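PDB 3JQR: ferredoxin--NADP reductase, apicoplast from Plasmodium falciparum, which transfers electrons between ferredoxin and NADP(H) through a bound FAD, and may support the last step of isoprenoid precursor synthesis in the apicoplast. Local coordinates for residues C18-K23 with D149-T154; N25-N30 with S222-N227; V35-I40 with N113-I118; G51-I56 with L102-S107. The protein carries 1 engineered substitution. All coordinates share one frame; numbering follows the deposited sequence.

How the contacts relate
Contacts 1, 3 and 4 all belong to the six-stranded antiparallel sheet of the FAD-binding domain, whereas contact 2 joins that domain to the NAD-binding one. Contact 1 shares the sheet with both others: V21 N lies 2.7 Å from E39 O of contact 3, and T154 O lies 2.8 Å from G55 N of contact 4. The centres of contacts 3 and 4 are about 9 Å apart, and both touch the flavin. Contact 2, centred about 13 Å from contact 3, reaches this region through Y225, whose OH stands 2.8 Å from H37 ND1 and 2.5 Å from S106 OG. Contact 1 is more remote: the L153 side chain and a bound FAD are about 11 Å apart at their nearest atoms.

Contact 1 (C18-K23 with D149-T154); sequences CKIVDK and DDIYLT
Strands 18-23 and 150-154 run antiparallel but splayed, their short axes making 124° and approaching to 4.6 Å. C18 and I151 form a hydrogen-bonded pair, with C18 N 2.8 Å from I151 O and I151 N 2.9 Å from C18 O. K19 and D150 make the adjoining non-hydrogen-bonded pair. A third bond, I20 N to D149 O at 3.1 Å, extends the pairing to D149, just before the second strand. Beyond it the strands part, and V21 and D22 both face E39 in a classic beta bulge.

On the buried face, C18 CB packs on I151 CG2 at 3.6 Å. The thiol swings beside its own backbone N (chi1 -56°), which carries SG to L153 CD1 at 3.8 Å. I20 meets I151 at an oblique angle through their CD1 methyls, 4.0 Å apart. I40 and I56 of the flanking strands extend this apolar layer, as expected inside the FAD-binding barrel.

K19 and D150 share the other, polar face. K19 NZ is hydrogen-bonded to N148 OD1 and stays 6.5 Å from D150 OD1; D150 OD2 has a long, weak ion pair with K17 NZ. The loop residue D149 is held separately, its OD2 accepting from K146 N. Cohesion across the pair therefore rests on three backbone bonds and small apolar contacts, with the opposite charges probably adding at most a weak long-range attraction.

Contact 2 (N25-N30 with S222-N227); sequences NLVRPN and SILYLN
The carbonyl oxygen of I223 is gripped by both terminal nitrogens of R28, at 3.1 Å from NH1 and 3.0 Å from NH2. The two donors use it differently: NH1 arrives nearly in line with the carbonyl bond, whereas NH2 lies in the carbonyl plane on a lone pair. From the arginine's side the oxygen sits at the guanidinium edge, in its plane. Bends at chi2 (68°) and chi3 (66°) fold the R28 chain back so that its end reaches I223. L226 then covers one face of the guanidinium with CD2, 3.4 Å from NH2, its side chain crossing that of R28 at about a right angle. NH2 also has a weak bond to E220 O.

This is a junction between domains: 25-30 is a loop of the FAD-binding part, and 222-227 lies in the NAD-binding part, where a type II beta turn from I223 to L226 leads into helix 226-235 with Y225 at the N-cap position. A water spans the junction, adding a third donor to I223 O at 3.3 Å while also donating to L26 O and accepting from L226 N.

Apolar contacts flank the polar grip. L26 CD1 rests over one face of the Y225 ring, 4.1 Å from its centroid and 20° off the normal, a CH-pi contact displaced toward the rim. The Y225 hydroxyl is hydrogen-bonded to S106 OG and H37 ND1. V27 and L224 lie side by side, V27 CG1 being 3.7 Å from L224 CD2; the same L224 methyl touches L26 CB.

Contact 3 (V35-I40 with N113-I118); sequences VYHLEI and NLSVAI. With FAD (flavin-adenine dinucleotide), chain B.
V116 N and L38 O form the one weak link, at 3.3 Å and 136°, among six backbone bonds that join strands 35-40 and 114-118. The other bond of that pair, L38 N to V116 O, is sound at 2.9 Å, and Y36-I118 and I40-L114 are likewise doubly hydrogen-bonded.

The strands run antiparallel at 167° and form one edge of the FAD-binding sheet. The outward side of 114-118 meets the cofactor: A117 O accepts from flavin N3 at 2.7 Å, so this edge helps to fix the pyrimidine end of the isoalloxazine.

On the face that carries S115 and A117, H37 and E39 are joined along their own strand by a short side-chain bond, H37 NE2 donating to E39 OE2 at 2.7 Å. The carboxylate oxygen lies in the ring plane and is met on its anti side.

On the opposite face L38, I40, L114, V116 and I118 make an apolar patch. L38 CD1 meets I118 CD1 at 3.7 Å, the side chains crossing obliquely, while I40 and L114 lie alongside each other with I40 CB 4.0 Å from L114 CD1. Y103 touches V116 and I118 there.

Contact 4 (G51-I56 with L102-S107); sequences GHTCGI and LYSISS. With FAD (flavin-adenine dinucleotide), chain B.
Strands 53-56 and 102-104 form an antiparallel pair in the FAD-binding barrel of the ferredoxin reductase family, their short axes at 143°. Backbone bonds set the register: C54 and Y103 exchange two, C54 N to Y103 O at 3.0 Å and Y103 N to C54 O at 2.9 Å. Past the strand end, I105 N points almost straight at H52 O, with an angle of 177° at the hydrogen.

Among the apolar contacts, I56 CD1 reaches Y103 CD1 at 3.8 Å, the two side chains crossing at about a right angle, and I105 CD1 comes to C54 CB. T53 and L102 cross obliquely in a van der Waals contact, OG1 of T53 lying 3.7 Å from L102 CD2; this hydroxyl has a weak hydrogen bond to H157 O. L102 also packs on Q125 of the second subunit.

Polar contacts to the cofactor come from the 102-104 strand. S104 N donates to flavin O4 at 3.2 Å and, weakly, to N5, while L102 O accepts a weak bond from the ribityl O2'. The Y103 side chain folds beside its own backbone N (chi1 -60°) and presents a ring edge to the flavin pyrimidine around C2. Its OH is hydrogen-bonded to FAD O3' at 2.6 Å.

A water links the two segments directly, donating to G51 O and accepting from S104 OG at 2.8 Å.

Contact 1 (C18-K23 with D149-T154)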
# COMPACT_ATOMS: atom_id res chain seq x y z
N CYS A 18 -25.06 -13.97 0.76
CA CYS A 18 -24.58 -15.02 1.66
C CYS A 18 -24.90 -14.72 3.11
O CYS A 18 -25.45 -13.67 3.45
CB CYS A 18 -23.07 -15.20 1.51
SG CYS A 18 -22.52 -15.54 -0.17
N LYS A 19 -24.54 -15.66 3.98
CA LYS A 19 -24.85 -15.56 5.39
C LYS A 19 -23.61 -15.89 6.20
O LYS A 19 -22.84 -16.78 5.85
CB LYS A 19 -25.98 -16.53 5.72
CG LYS A 19 -26.89 -16.10 6.87
CD LYS A 19 -28.30 -16.64 6.64
CE LYS A 19 -29.15 -16.56 7.90
NZ LYS A 19 -28.77 -17.60 8.90
N ILE A 20 -23.40 -15.15 7.29
CA ILE A 20 -22.31 -15.42 8.21
C ILE A 20 -22.76 -16.48 9.21
O ILE A 20 -23.76 -16.30 9.91
CB ILE A 20 -21.92 -14.14 8.99
CG1 ILE A 20 -21.34 -13.09 8.04
CG2 ILE A 20 -20.92 -14.47 10.09
CD1 ILE A 20 -19.97 -13.43 7.51
N VAL A 21 -22.03 -17.59 9.28
CA VAL A 21 -22.33 -18.63 10.25
C VAL A 21 -21.39 -18.57 11.45
O VAL A 21 -21.79 -18.91 12.57
CB VAL A 21 -22.28 -20.04 9.63
CG1 VAL A 21 -23.58 -20.36 8.92
CG2 VAL A 21 -21.10 -20.17 8.68
N ASP A 22 -20.16 -18.15 11.23
CA ASP A 22 -19.21 -18.04 12.33
C ASP A 22 -18.31 -16.82 12.20
O ASP A 22 -17.91 -16.44 11.10
CB ASP A 22 -18.37 -19.31 12.43
CG ASP A 22 -18.07 -19.70 13.87
OD1 ASP A 22 -18.56 -19.00 14.79
OD2 ASP A 22 -17.37 -20.71 14.09
N LYS A 23 -18.00 -16.21 13.34
CA LYS A 23 -17.03 -15.14 13.40
C LYS A 23 -16.16 -15.34 14.63
O LYS A 23 -16.61 -15.14 15.76
CB LYS A 23 -17.72 -13.78 13.45
CG LYS A 23 -16.77 -12.59 13.46
CD LYS A 23 -17.55 -11.29 13.41
CE LYS A 23 -16.66 -10.09 13.66
NZ LYS A 23 -17.47 -8.87 13.94
N ASP A 149 -25.80 -12.57 9.84
CA ASP A 149 -26.02 -11.35 9.09
C ASP A 149 -25.76 -11.60 7.61
O ASP A 149 -24.91 -12.41 7.25
CB ASP A 149 -25.10 -10.23 9.59
CG ASP A 149 -25.38 -9.87 11.04
OD1 ASP A 149 -26.28 -10.49 11.65
OD2 ASP A 149 -24.69 -8.96 11.56
N ASP A 150 -26.51 -10.93 6.75
CA ASP A 150 -26.29 -11.07 5.31
C ASP A 150 -24.96 -10.45 4.92
O ASP A 150 -24.51 -9.48 5.53
CB ASP A 150 -27.43 -10.42 4.52
CG ASP A 150 -28.73 -11.19 4.63
OD1 ASP A 150 -28.73 -12.29 5.22
OD2 ASP A 150 -29.76 -10.70 4.12
N ILE A 151 -24.33 -11.02 3.90
CA ILE A 151 -23.08 -10.49 3.38
C ILE A 151 -23.05 -10.76 1.89
O ILE A 151 -23.45 -11.83 1.44
CB ILE A 151 -21.86 -11.13 4.07
CG1 ILE A 151 -20.59 -10.35 3.75
CG2 ILE A 151 -21.73 -12.60 3.67
CD1 ILE A 151 -19.41 -10.72 4.62
N TYR A 152 -22.58 -9.79 1.11
CA TYR A 152 -22.67 -9.89 -0.34
C TYR A 152 -21.30 -9.99 -1.01
O TYR A 152 -20.43 -9.16 -0.78
CB TYR A 152 -23.49 -8.73 -0.90
CG TYR A 152 -24.91 -8.74 -0.39
CD1 TYR A 152 -25.22 -8.26 0.88
CD2 TYR A 152 -25.94 -9.25 -1.17
CE1 TYR A 152 -26.52 -8.28 1.36
CE2 TYR A 152 -27.25 -9.27 -0.70
CZ TYR A 152 -27.53 -8.78 0.56
OH TYR A 152 -28.82 -8.80 1.04
N LEU A 153 -21.14 -11.01 -1.84
CA LEU A 153 -19.83 -11.33 -2.40
C LEU A 153 -19.76 -11.19 -3.91
O LEU A 153 -20.71 -11.49 -4.63
CB LEU A 153 -19.42 -12.75 -2.00
CG LEU A 153 -19.14 -12.99 -0.51
CD1 LEU A 153 -18.90 -14.47 -0.24
CD2 LEU A 153 -17.95 -12.16 -0.06
N THR A 154 -18.60 -10.73 -4.38
CA THR A 154 -18.28 -10.68 -5.79
C THR A 154 -17.13 -11.65 -6.03
O THR A 154 -16.34 -11.90 -5.13
CB THR A 154 -17.82 -9.27 -6.22
OG1 THR A 154 -16.50 -9.03 -5.72
CG2 THR A 154 -18.76 -8.21 -5.66

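Contact 2 (N25-N30 with S222-N227)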
# COMPACT_ATOMS: atom_id res chain seq x y z
N ASN A 25 -12.22 -14.71 16.50
CA ASN A 25 -10.94 -14.05 16.59
C ASN A 25 -9.83 -15.06 16.32
O ASN A 25 -9.78 -16.12 16.94
CB ASN A 25 -10.78 -13.46 17.99
CG ASN A 25 -9.79 -12.31 18.04
OD1 ASN A 25 -9.86 -11.38 17.24
ND2 ASN A 25 -8.87 -12.37 18.99
N LEU A 26 -8.93 -14.74 15.39
CA LEU A 26 -7.88 -15.67 14.98
C LEU A 26 -6.59 -15.57 15.81
O LEU A 26 -5.75 -16.47 15.76
CB LEU A 26 -7.54 -15.49 13.50
CG LEU A 26 -8.35 -16.32 12.52
CD1 LEU A 26 -7.82 -16.13 11.11
CD2 LEU A 26 -8.29 -17.79 12.92
N VAL A 27 -6.44 -14.48 16.55
CA VAL A 27 -5.21 -14.26 17.31
C VAL A 27 -5.42 -14.51 18.81
O VAL A 27 -6.54 -14.41 19.31
CB VAL A 27 -4.65 -12.84 17.09
CG1 VAL A 27 -4.28 -12.64 15.63
CG2 VAL A 27 -5.67 -11.79 17.53
N ARG A 28 -4.34 -14.84 19.51
CA ARG A 28 -4.39 -15.03 20.96
C ARG A 28 -4.17 -13.68 21.66
O ARG A 28 -3.82 -12.69 21.02
CB ARG A 28 -3.36 -16.07 21.40
CG ARG A 28 -3.79 -17.53 21.19
CD ARG A 28 -3.89 -17.91 19.71
NE ARG A 28 -2.59 -17.90 19.03
CZ ARG A 28 -2.43 -17.93 17.71
NH1 ARG A 28 -3.50 -17.98 16.92
NH2 ARG A 28 -1.22 -17.92 17.18
N PRO A 29 -4.37 -13.64 22.99
CA PRO A 29 -4.43 -12.36 23.71
C PRO A 29 -3.19 -11.45 23.62
O PRO A 29 -3.32 -10.24 23.78
CB PRO A 29 -4.68 -12.78 25.16
CG PRO A 29 -5.31 -14.12 25.06
CD PRO A 29 -4.65 -14.78 23.88
N ASN A 30 -2.01 -12.02 23.40
CA ASN A 30 -0.80 -11.19 23.35
C ASN A 30 -0.57 -10.52 22.00
O ASN A 30 0.41 -9.79 21.82
CB ASN A 30 0.43 -11.99 23.79
CG ASN A 30 0.56 -12.08 25.30
OD1 ASN A 30 0.66 -13.18 25.86
ND2 ASN A 30 0.54 -10.93 25.97
N SER A 222 0.28 -13.97 17.13
CA SER A 222 -0.23 -13.31 15.93
C SER A 222 -0.25 -14.24 14.72
O SER A 222 -0.70 -13.85 13.64
CB SER A 222 0.61 -12.07 15.61
OG SER A 222 0.50 -11.10 16.63
N ILE A 223 0.25 -15.46 14.90
CA ILE A 223 0.22 -16.45 13.83
C ILE A 223 -1.22 -16.84 13.50
O ILE A 223 -1.91 -17.42 14.33
CB ILE A 223 1.01 -17.72 14.21
CG1 ILE A 223 2.47 -17.36 14.54
CG2 ILE A 223 0.95 -18.75 13.08
CD1 ILE A 223 3.31 -18.54 14.98
N LEU A 224 -1.67 -16.51 12.30
CA LEU A 224 -3.02 -16.86 11.89
C LEU A 224 -3.09 -18.33 11.47
O LEU A 224 -2.12 -18.88 10.94
CB LEU A 224 -3.49 -15.96 10.75
CG LEU A 224 -3.29 -14.46 11.00
CD1 LEU A 224 -3.65 -13.66 9.77
CD2 LEU A 224 -4.10 -14.01 12.21
N TYR A 225 -4.23 -18.96 11.73
CA TYR A 225 -4.44 -20.36 11.41
C TYR A 225 -3.35 -21.25 12.01
O TYR A 225 -2.92 -22.22 11.39
CB TYR A 225 -4.54 -20.57 9.89
CG TYR A 225 -5.77 -19.92 9.29
CD1 TYR A 225 -7.03 -20.44 9.53
CD2 TYR A 225 -5.67 -18.77 8.51
CE1 TYR A 225 -8.16 -19.85 8.99
CE2 TYR A 225 -6.79 -18.17 7.97
CZ TYR A 225 -8.04 -18.72 8.22
OH TYR A 225 -9.16 -18.13 7.68
N LEU A 226 -2.92 -20.91 13.22
CA LEU A 226 -1.89 -21.69 13.90
C LEU A 226 -2.28 -23.17 14.02
O LEU A 226 -1.46 -24.05 13.79
CB LEU A 226 -1.60 -21.10 15.28
CG LEU A 226 -0.48 -21.80 16.06
CD1 LEU A 226 0.81 -21.83 15.25
CD2 LEU A 226 -0.25 -21.13 17.41
N ASN A 227 -3.54 -23.43 14.36
CA ASN A 227 -4.05 -24.80 14.47
C ASN A 227 -3.89 -25.61 13.19
O ASN A 227 -3.42 -26.75 13.23
CB ASN A 227 -5.52 -24.80 14.89
CG ASN A 227 -5.73 -24.29 16.31
OD1 ASN A 227 -6.85 -24.20 16.80
ND2 ASN A 227 -4.63 -23.96 16.98
O HOH W 1 -4.87 -18.80 14.17

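Contact 3 (V35-I40 with N113-I118)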
# COMPACT_ATOMS: atom_id res chain seq x y z
N VAL A 35 -8.00 -9.69 14.37
CA VAL A 35 -8.25 -10.41 13.13
C VAL A 35 -9.39 -11.41 13.31
O VAL A 35 -9.46 -12.11 14.32
CB VAL A 35 -7.00 -11.17 12.66
CG1 VAL A 35 -7.20 -11.70 11.25
CG2 VAL A 35 -5.78 -10.27 12.72
N TYR A 36 -10.27 -11.48 12.32
CA TYR A 36 -11.42 -12.37 12.40
C TYR A 36 -11.46 -13.40 11.28
O TYR A 36 -11.29 -13.07 10.10
CB TYR A 36 -12.73 -11.58 12.41
CG TYR A 36 -12.95 -10.76 13.66
CD1 TYR A 36 -12.82 -9.38 13.63
CD2 TYR A 36 -13.27 -11.37 14.87
CE1 TYR A 36 -13.02 -8.62 14.77
CE2 TYR A 36 -13.46 -10.62 16.02
CZ TYR A 36 -13.34 -9.24 15.96
OH TYR A 36 -13.53 -8.48 17.09
N HIS A 37 -11.70 -14.64 11.66
CA HIS A 37 -12.06 -15.68 10.73
C HIS A 37 -13.57 -15.61 10.53
O HIS A 37 -14.33 -15.53 11.50
CB HIS A 37 -11.67 -17.05 11.29
CG HIS A 37 -12.08 -18.19 10.42
ND1 HIS A 37 -11.46 -18.47 9.22
CD2 HIS A 37 -13.04 -19.13 10.58
CE1 HIS A 37 -12.03 -19.54 8.67
NE2 HIS A 37 -12.99 -19.95 9.48
N LEU A 38 -14.01 -15.61 9.27
CA LEU A 38 -15.43 -15.57 8.97
C LEU A 38 -15.85 -16.84 8.25
O LEU A 38 -15.27 -17.22 7.24
CB LEU A 38 -15.77 -14.35 8.11
CG LEU A 38 -15.50 -12.98 8.73
CD1 LEU A 38 -15.90 -11.87 7.76
CD2 LEU A 38 -16.24 -12.83 10.05
N GLU A 39 -16.87 -17.50 8.79
CA GLU A 39 -17.43 -18.70 8.17
C GLU A 39 -18.64 -18.29 7.35
O GLU A 39 -19.68 -17.94 7.90
CB GLU A 39 -17.84 -19.69 9.26
CG GLU A 39 -16.77 -19.93 10.32
CD GLU A 39 -16.23 -21.35 10.32
OE1 GLU A 39 -16.93 -22.26 10.83
OE2 GLU A 39 -15.10 -21.56 9.82
N ILE A 40 -18.51 -18.34 6.03
CA ILE A 40 -19.56 -17.84 5.16
C ILE A 40 -20.32 -18.93 4.41
O ILE A 40 -19.72 -19.76 3.72
CB ILE A 40 -19.02 -16.81 4.15
CG1 ILE A 40 -18.31 -15.68 4.88
CG2 ILE A 40 -20.16 -16.27 3.29
CD1 ILE A 40 -17.73 -14.63 3.95
N ASN A 113 -19.04 -24.56 3.34
CA ASN A 113 -18.90 -23.11 3.39
C ASN A 113 -17.54 -22.67 2.85
O ASN A 113 -16.65 -23.50 2.66
CB ASN A 113 -19.03 -22.61 4.83
CG ASN A 113 -20.30 -23.09 5.50
OD1 ASN A 113 -21.40 -22.89 5.00
ND2 ASN A 113 -20.15 -23.73 6.66
N LEU A 114 -17.38 -21.38 2.61
CA LEU A 114 -16.06 -20.83 2.33
C LEU A 114 -15.63 -19.98 3.52
O LEU A 114 -16.46 -19.61 4.35
CB LEU A 114 -16.05 -20.02 1.03
CG LEU A 114 -16.80 -18.69 0.95
CD1 LEU A 114 -16.02 -17.59 1.65
CD2 LEU A 114 -17.05 -18.33 -0.50
N SER A 115 -14.34 -19.69 3.62
CA SER A 115 -13.88 -18.86 4.72
C SER A 115 -12.88 -17.79 4.30
O SER A 115 -12.34 -17.80 3.19
CB SER A 115 -13.33 -19.70 5.88
OG SER A 115 -12.12 -20.34 5.52
N VAL A 116 -12.64 -16.86 5.22
CA VAL A 116 -11.90 -15.65 4.94
C VAL A 116 -11.30 -15.13 6.24
O VAL A 116 -11.88 -15.30 7.31
CB VAL A 116 -12.83 -14.60 4.29
CG1 VAL A 116 -12.76 -13.27 5.03
CG2 VAL A 116 -12.54 -14.45 2.80
N ALA A 117 -10.12 -14.52 6.15
CA ALA A 117 -9.45 -13.96 7.33
C ALA A 117 -9.22 -12.46 7.15
O ALA A 117 -8.53 -12.03 6.23
CB ALA A 117 -8.13 -14.68 7.58
N ILE A 118 -9.80 -11.67 8.06
CA ILE A 118 -9.80 -10.22 7.89
C ILE A 118 -9.19 -9.45 9.06
O ILE A 118 -9.71 -9.48 10.17
CB ILE A 118 -11.23 -9.70 7.63
CG1 ILE A 118 -11.84 -10.41 6.42
CG2 ILE A 118 -11.23 -8.19 7.43
CD1 ILE A 118 -13.24 -9.96 6.09
PA FAD B . -9.68 1.47 3.80
O1A FAD B . -9.63 0.97 2.41
O2A FAD B . -10.78 2.37 4.21
O5B FAD B . -8.28 2.19 4.13
C5B FAD B . -7.06 1.44 4.08
C4B FAD B . -5.95 2.23 3.40
O4B FAD B . -6.34 2.60 2.05
C3B FAD B . -5.75 3.55 4.15
O3B FAD B . -4.79 3.37 5.19
C2B FAD B . -5.17 4.45 3.06
O2B FAD B . -3.77 4.18 2.92
C1B FAD B . -5.90 3.98 1.80
N9A FAD B . -7.11 4.81 1.51
C8A FAD B . -8.12 5.05 2.34
N7A FAD B . -9.02 5.83 1.73
C5A FAD B . -8.57 6.09 0.51
C6A FAD B . -9.07 6.84 -0.55
N6A FAD B . -10.23 7.47 -0.44
N1A FAD B . -8.35 6.91 -1.68
C2A FAD B . -7.19 6.28 -1.79
N3A FAD B . -6.69 5.56 -0.79
C4A FAD B . -7.36 5.45 0.36
N1 FAD B . -6.93 -8.04 3.90
C2 FAD B . -7.14 -8.94 4.95
O2 FAD B . -7.29 -8.54 6.10
N3 FAD B . -7.18 -10.31 4.67
C4 FAD B . -7.01 -10.77 3.36
O4 FAD B . -7.05 -11.97 3.13
C4X FAD B . -6.79 -9.87 2.32
N5 FAD B . -6.62 -10.34 1.00
C5X FAD B . -6.35 -9.43 -0.04
C6 FAD B . -6.12 -9.88 -1.34
C7 FAD B . -5.87 -8.97 -2.35
C7M FAD B . -5.61 -9.46 -3.78
C8 FAD B . -5.84 -7.60 -2.08
C8M FAD B . -5.56 -6.59 -3.19
C9 FAD B . -6.07 -7.16 -0.78
C9A FAD B . -6.32 -8.07 0.23
N10 FAD B . -6.55 -7.62 1.53
C10 FAD B . -6.75 -8.51 2.58
C1' FAD B . -6.63 -6.17 1.78
C2' FAD B . -8.08 -5.85 2.12
O2' FAD B . -8.74 -5.41 0.94
C3' FAD B . -8.14 -4.77 3.20
O3' FAD B . -9.19 -5.05 4.13
C4' FAD B . -8.42 -3.44 2.53
O4' FAD B . -7.34 -3.12 1.64
C5' FAD B . -8.61 -2.34 3.58
O5' FAD B . -9.93 -1.82 3.47
P FAD B . -10.62 -1.03 4.69
O1P FAD B . -11.95 -0.57 4.24
O2P FAD B . -10.51 -1.82 5.93
O3P FAD B . -9.64 0.24 4.83

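Contact 4 (G51-I56 with L102-S107)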
# COMPACT_ATOMS: atom_id res chain seq x y z
N GLY A 51 -6.69 -20.36 -3.81
CA GLY A 51 -5.84 -19.24 -4.19
C GLY A 51 -6.62 -18.03 -4.67
O GLY A 51 -6.06 -16.94 -4.82
N HIS A 52 -7.92 -18.20 -4.91
CA HIS A 52 -8.75 -17.08 -5.36
C HIS A 52 -9.12 -16.16 -4.21
O HIS A 52 -9.05 -16.54 -3.04
CB HIS A 52 -10.03 -17.57 -6.04
CG HIS A 52 -9.85 -17.90 -7.49
ND1 HIS A 52 -10.58 -18.88 -8.13
CD2 HIS A 52 -9.01 -17.39 -8.42
CE1 HIS A 52 -10.21 -18.95 -9.40
NE2 HIS A 52 -9.26 -18.05 -9.60
N THR A 53 -9.50 -14.94 -4.56
CA THR A 53 -10.01 -14.01 -3.58
C THR A 53 -11.50 -13.81 -3.84
O THR A 53 -12.02 -14.18 -4.89
CB THR A 53 -9.28 -12.65 -3.64
OG1 THR A 53 -9.57 -12.01 -4.89
CG2 THR A 53 -7.78 -12.85 -3.52
N CYS A 54 -12.19 -13.24 -2.86
CA CYS A 54 -13.59 -12.87 -3.03
C CYS A 54 -13.73 -11.42 -2.63
O CYS A 54 -13.02 -10.93 -1.76
CB CYS A 54 -14.49 -13.75 -2.17
SG CYS A 54 -14.51 -13.32 -0.41
N GLY A 55 -14.66 -10.72 -3.28
CA GLY A 55 -14.93 -9.35 -2.93
C GLY A 55 -16.09 -9.26 -1.96
O GLY A 55 -17.13 -9.87 -2.18
N ILE A 56 -15.90 -8.52 -0.88
CA ILE A 56 -16.98 -8.22 0.04
C ILE A 56 -17.42 -6.78 -0.17
O ILE A 56 -16.60 -5.86 -0.14
CB ILE A 56 -16.52 -8.41 1.50
CG1 ILE A 56 -16.21 -9.88 1.78
CG2 ILE A 56 -17.59 -7.89 2.46
CD1 ILE A 56 -15.74 -10.15 3.19
N LEU A 102 -11.10 -7.01 -1.49
CA LEU A 102 -10.77 -8.41 -1.76
C LEU A 102 -10.17 -9.12 -0.55
O LEU A 102 -9.36 -8.54 0.18
CB LEU A 102 -9.81 -8.52 -2.94
CG LEU A 102 -10.22 -7.93 -4.29
CD1 LEU A 102 -9.02 -7.79 -5.20
CD2 LEU A 102 -11.29 -8.78 -4.95
N TYR A 103 -10.56 -10.37 -0.36
CA TYR A 103 -10.03 -11.19 0.72
C TYR A 103 -9.75 -12.61 0.24
O TYR A 103 -10.62 -13.25 -0.35
CB TYR A 103 -11.00 -11.18 1.91
CG TYR A 103 -11.20 -9.78 2.43
CD1 TYR A 103 -12.32 -9.04 2.09
CD2 TYR A 103 -10.22 -9.18 3.21
CE1 TYR A 103 -12.48 -7.75 2.55
CE2 TYR A 103 -10.38 -7.90 3.67
CZ TYR A 103 -11.50 -7.18 3.34
OH TYR A 103 -11.64 -5.90 3.82
N SER A 104 -8.54 -13.09 0.47
CA SER A 104 -8.15 -14.42 0.03
C SER A 104 -9.00 -15.46 0.76
O SER A 104 -9.21 -15.36 1.97
CB SER A 104 -6.67 -14.68 0.30
OG SER A 104 -5.85 -13.72 -0.33
N ILE A 105 -9.48 -16.45 0.03
CA ILE A 105 -10.27 -17.50 0.64
C ILE A 105 -9.35 -18.53 1.28
O ILE A 105 -8.42 -19.01 0.65
CB ILE A 105 -11.23 -18.15 -0.37
CG1 ILE A 105 -12.25 -17.11 -0.85
CG2 ILE A 105 -11.93 -19.34 0.26
CD1 ILE A 105 -12.75 -17.34 -2.26
N SER A 106 -9.62 -18.85 2.55
CA SER A 106 -8.77 -19.75 3.33
C SER A 106 -9.33 -21.17 3.45
O SER A 106 -8.66 -22.07 3.98
CB SER A 106 -8.52 -19.17 4.73
OG SER A 106 -9.73 -19.10 5.47
N SER A 107 -10.55 -21.37 2.97
CA SER A 107 -11.15 -22.70 2.90
C SER A 107 -10.81 -23.34 1.55
O SER A 107 -10.31 -22.67 0.66
CB SER A 107 -12.66 -22.60 3.03
OG SER A 107 -13.19 -21.78 2.00
PA FAD B . -9.68 1.47 3.80
O1A FAD B . -9.63 0.97 2.41
O2A FAD B . -10.78 2.37 4.21
O5B FAD B . -8.28 2.19 4.13
C5B FAD B . -7.06 1.44 4.08
C4B FAD B . -5.95 2.23 3.40
O4B FAD B . -6.34 2.60 2.05
C3B FAD B . -5.75 3.55 4.15
O3B FAD B . -4.79 3.37 5.19
C2B FAD B . -5.17 4.45 3.06
O2B FAD B . -3.77 4.18 2.92
C1B FAD B . -5.90 3.98 1.80
N9A FAD B . -7.11 4.81 1.51
C8A FAD B . -8.12 5.05 2.34
N7A FAD B . -9.02 5.83 1.73
C5A FAD B . -8.57 6.09 0.51
C6A FAD B . -9.07 6.84 -0.55
N6A FAD B . -10.23 7.47 -0.44
N1A FAD B . -8.35 6.91 -1.68
C2A FAD B . -7.19 6.28 -1.79
N3A FAD B . -6.69 5.56 -0.79
C4A FAD B . -7.36 5.45 0.36
N1 FAD B . -6.93 -8.04 3.90
C2 FAD B . -7.14 -8.94 4.95
O2 FAD B . -7.29 -8.54 6.10
N3 FAD B . -7.18 -10.31 4.67
C4 FAD B . -7.01 -10.77 3.36
O4 FAD B . -7.05 -11.97 3.13
C4X FAD B . -6.79 -9.87 2.32
N5 FAD B . -6.62 -10.34 1.00
C5X FAD B . -6.35 -9.43 -0.04
C6 FAD B . -6.12 -9.88 -1.34
C7 FAD B . -5.87 -8.97 -2.35
C7M FAD B . -5.61 -9.46 -3.78
C8 FAD B . -5.84 -7.60 -2.08
C8M FAD B . -5.56 -6.59 -3.19
C9 FAD B . -6.07 -7.16 -0.78
C9A FAD B . -6.32 -8.07 0.23
N10 FAD B . -6.55 -7.62 1.53
C10 FAD B . -6.75 -8.51 2.58
C1' FAD B . -6.63 -6.17 1.78
C2' FAD B . -8.08 -5.85 2.12
O2' FAD B . -8.74 -5.41 0.94
C3' FAD B . -8.14 -4.77 3.20
O3' FAD B . -9.19 -5.05 4.13
C4' FAD B . -8.42 -3.44 2.53
O4' FAD B . -7.34 -3.12 1.64
C5' FAD B . -8.61 -2.34 3.58
O5' FAD B . -9.93 -1.82 3.47
P FAD B . -10.62 -1.03 4.69
O1P FAD B . -11.95 -0.57 4.24
O2P FAD B . -10.51 -1.82 5.93
O3P FAD B . -9.64 0.24 4.83
O HOH W 2 -5.27 -14.95 -2.77